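Local atomic coordinates of double Glycine Motif Protease domain from AMS/PCAT Transporter (Lachnospiraceae bacterium C6A11, PDB entry 6MPZ), a protein that probably cleaves leader peptides from lantibiotic-type precursor peptides at a double-glycine motif, as the C39 peptidase domain of a peptide-secreting transporter. Residues K41-P44 and L45-R49. Sequence-based numbering, arbitrary orientation.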
ATOM      1  N   LYS A  41     -11.221  -0.537  10.061  1.00 35.63           N
ATOM      2  CA  LYS A  41     -11.011  -1.912  10.561  1.00 36.82           C
ATOM      3  C   LYS A  41      -9.928  -1.854  11.582  1.00 35.74           C
ATOM      4  O   LYS A  41      -8.765  -1.660  11.262  1.00 39.38           O
ATOM      5  CB  LYS A  41     -10.695  -2.891   9.439  1.00 36.35           C
ATOM      6  CG  LYS A  41     -11.935  -3.173   8.595  1.00 38.62           C
ATOM      7  CD  LYS A  41     -11.545  -3.795   7.262  1.00 44.43           C
ATOM      8  CE  LYS A  41     -12.749  -3.976   6.350  1.00 51.12           C
ATOM      9  NZ  LYS A  41     -13.682  -4.979   6.948  1.00 55.31           N
ATOM     10  N   TRP A  42     -10.343  -1.961  12.842  1.00 40.41           N
ATOM     11  CA  TRP A  42      -9.471  -1.716  13.977  1.00 41.99           C
ATOM     12  C   TRP A  42      -8.805  -3.039  14.303  1.00 39.77           C
ATOM     13  O   TRP A  42      -9.485  -4.005  14.627  1.00 44.67           O
ATOM     14  CB  TRP A  42     -10.280  -1.149  15.153  1.00 44.33           C
ATOM     15  CG  TRP A  42     -11.062   0.151  14.792  1.00 45.40           C
ATOM     16  CD1 TRP A  42     -12.407   0.402  14.993  1.00 44.83           C
ATOM     17  CD2 TRP A  42     -10.535   1.334  14.159  1.00 45.05           C
ATOM     18  NE1 TRP A  42     -12.733   1.665  14.540  1.00 45.14           N
ATOM     19  CE2 TRP A  42     -11.612   2.255  14.018  1.00 43.88           C
ATOM     20  CE3 TRP A  42      -9.252   1.711  13.704  1.00 43.50           C
ATOM     21  CZ2 TRP A  42     -11.444   3.515  13.441  1.00 42.92           C
ATOM     22  CZ3 TRP A  42      -9.088   2.979  13.129  1.00 43.06           C
ATOM     23  CH2 TRP A  42     -10.179   3.859  13.005  1.00 44.20           C
ATOM     24  N   VAL A  43      -7.490  -3.086  14.117  1.00 34.05           N
ATOM     25  CA  VAL A  43      -6.689  -4.280  14.312  1.00 32.19           C
ATOM     26  C   VAL A  43      -5.440  -3.740  14.971  1.00 33.47           C
ATOM     27  O   VAL A  43      -4.810  -2.864  14.412  1.00 30.96           O
ATOM     28  CB  VAL A  43      -6.273  -4.981  12.965  1.00 32.66           C
ATOM     29  CG1 VAL A  43      -5.295  -6.127  13.226  1.00 32.40           C
ATOM     30  CG2 VAL A  43      -7.479  -5.525  12.219  1.00 30.93           C
ATOM     31  N   PRO A  44      -5.066  -4.272  16.145  1.00 35.00           N
ATOM     32  CA  PRO A  44      -3.834  -3.809  16.812  1.00 34.33           C
ATOM     33  C   PRO A  44      -2.605  -3.869  15.876  1.00 33.59           C
ATOM     34  O   PRO A  44      -2.443  -4.824  15.126  1.00 34.28           O
ATOM     35  CB  PRO A  44      -3.703  -4.772  18.018  1.00 39.13           C
ATOM     36  CG  PRO A  44      -4.906  -5.708  18.029  1.00 37.51           C
ATOM     37  CD  PRO A  44      -5.794  -5.339  16.875  1.00 35.32           C
ATOM     38  N   LEU A  45      -1.741  -2.864  15.889  1.00 38.56           N
ATOM     39  CA  LEU A  45      -0.572  -2.866  14.981  1.00 38.42           C
ATOM     40  C   LEU A  45       0.307  -4.094  15.176  1.00 37.18           C
ATOM     41  O   LEU A  45       0.860  -4.599  14.217  1.00 35.86           O
ATOM     42  CB  LEU A  45       0.285  -1.599  15.141  1.00 45.24           C
ATOM     43  CG  LEU A  45       1.667  -1.589  14.422  1.00 50.91           C
ATOM     44  CD1 LEU A  45       1.565  -1.758  12.899  1.00 52.83           C
ATOM     45  CD2 LEU A  45       2.444  -0.308  14.740  1.00 54.08           C
ATOM     46  N   GLU A  46       0.427  -4.579  16.417  1.00 38.10           N
ATOM     47  CA  GLU A  46       1.222  -5.782  16.714  1.00 35.34           C
ATOM     48  C   GLU A  46       0.658  -6.970  15.964  1.00 28.29           C
ATOM     49  O   GLU A  46       1.406  -7.799  15.502  1.00 29.27           O
ATOM     50  CB  GLU A  46       1.309  -6.156  18.228  1.00 38.86           C
ATOM     51  CG  GLU A  46       0.975  -5.116  19.298  1.00 46.93           C
ATOM     52  CD  GLU A  46      -0.515  -5.034  19.643  1.00 45.54           C
ATOM     53  OE1 GLU A  46      -1.145  -5.962  20.218  1.00 40.78           O
ATOM     54  OE2 GLU A  46      -1.042  -3.980  19.327  1.00 48.67           O
ATOM     55  N   GLN A  47      -0.663  -7.073  15.901  1.00 25.62           N
ATOM     56  CA  GLN A  47      -1.304  -8.165  15.189  1.00 25.22           C
ATOM     57  C   GLN A  47      -1.015  -8.090  13.675  1.00 27.03           C
ATOM     58  O   GLN A  47      -0.729  -9.114  13.046  1.00 24.28           O
ATOM     59  CB  GLN A  47      -2.823  -8.156  15.482  1.00 24.77           C
ATOM     60  CG  GLN A  47      -3.555  -9.411  15.010  1.00 23.41           C
ATOM     61  CD  GLN A  47      -3.123 -10.650  15.752  1.00 24.46           C
ATOM     62  OE1 GLN A  47      -3.234 -10.679  16.983  1.00 25.73           O
ATOM     63  NE2 GLN A  47      -2.626 -11.697  15.026  1.00 25.84           N
ATOM     64  N   VAL A  48      -1.046  -6.875  13.107  1.00 30.88           N
ATOM     65  CA  VAL A  48      -0.812  -6.673  11.679  1.00 30.64           C
ATOM     66  C   VAL A  48       0.612  -7.145  11.288  1.00 32.60           C
ATOM     67  O   VAL A  48       0.800  -7.776  10.236  1.00 28.28           O
ATOM     68  CB  VAL A  48      -1.040  -5.203  11.238  1.00 29.95           C
ATOM     69  CG1 VAL A  48      -0.766  -5.033   9.740  1.00 31.91           C
ATOM     70  CG2 VAL A  48      -2.445  -4.695  11.589  1.00 29.87           C
ATOM     71  N   ARG A  49       1.597  -6.826  12.121  1.00 39.13           N
ATOM     72  CA  ARG A  49       2.994  -7.214  11.853  1.00 41.11           C
ATOM     73  C   ARG A  49       3.083  -8.721  11.700  1.00 40.84           C
ATOM     74  O   ARG A  49       3.660  -9.236  10.756  1.00 39.33           O
ATOM     75  CB  ARG A  49       3.907  -6.874  13.008  1.00 44.03           C
ATOM     76  CG  ARG A  49       4.224  -5.432  13.250  1.00 49.63           C
ATOM     77  CD  ARG A  49       5.314  -5.349  14.311  1.00 53.81           C
ATOM     78  NE  ARG A  49       5.352  -4.030  14.906  1.00 62.39           N
ATOM     79  CZ  ARG A  49       5.100  -3.715  16.179  1.00 61.97           C
ATOM     80  NH1 ARG A  49       4.788  -4.623  17.105  1.00 60.73           N
ATOM     81  NH2 ARG A  49       5.192  -2.431  16.531  1.00 65.47           N
TER
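Pro44 meets Gln47 and Val48 through its carbonyl oxygen, at the N-terminus of helix 45-52 in this C39 peptidase domain. Pro44 is the N-cap residue. It has no side-chain acceptor to offer, and its backbone O takes two N-H groups of the first turn. Val48 N gives the better bond, at 3.2 Å to Pro44 O with an N-H...O angle of 155°. Gln47 N lies 3.0 Å from Pro44 O, but its angle of 121° makes that bond weak. The next helical bond runs from Arg49 N to Leu45 O.

Two side-chain donors are satisfied outside the turn. Gln47 NE2 is hydrogen-bonded to Asp51 OD1, one turn further on. Arg49 NE makes a salt bridge with Glu26 OE1. Glu46 curls back so that OE2 lies 3.1 Å from Pro44 CB, on the exposed side.

The inner side is apolar. Val48 is buried against Ala29 and Leu36 of helix 27-38, so this side chain packs helix 45-52 against helix 27-38. Val43 carries CG1 anti to its own N (chi1 173°), which directs this methyl at the helix. The two valine side chains cross at about a right angle, with Val43 CG1 3.6 Å from Val48 CG2.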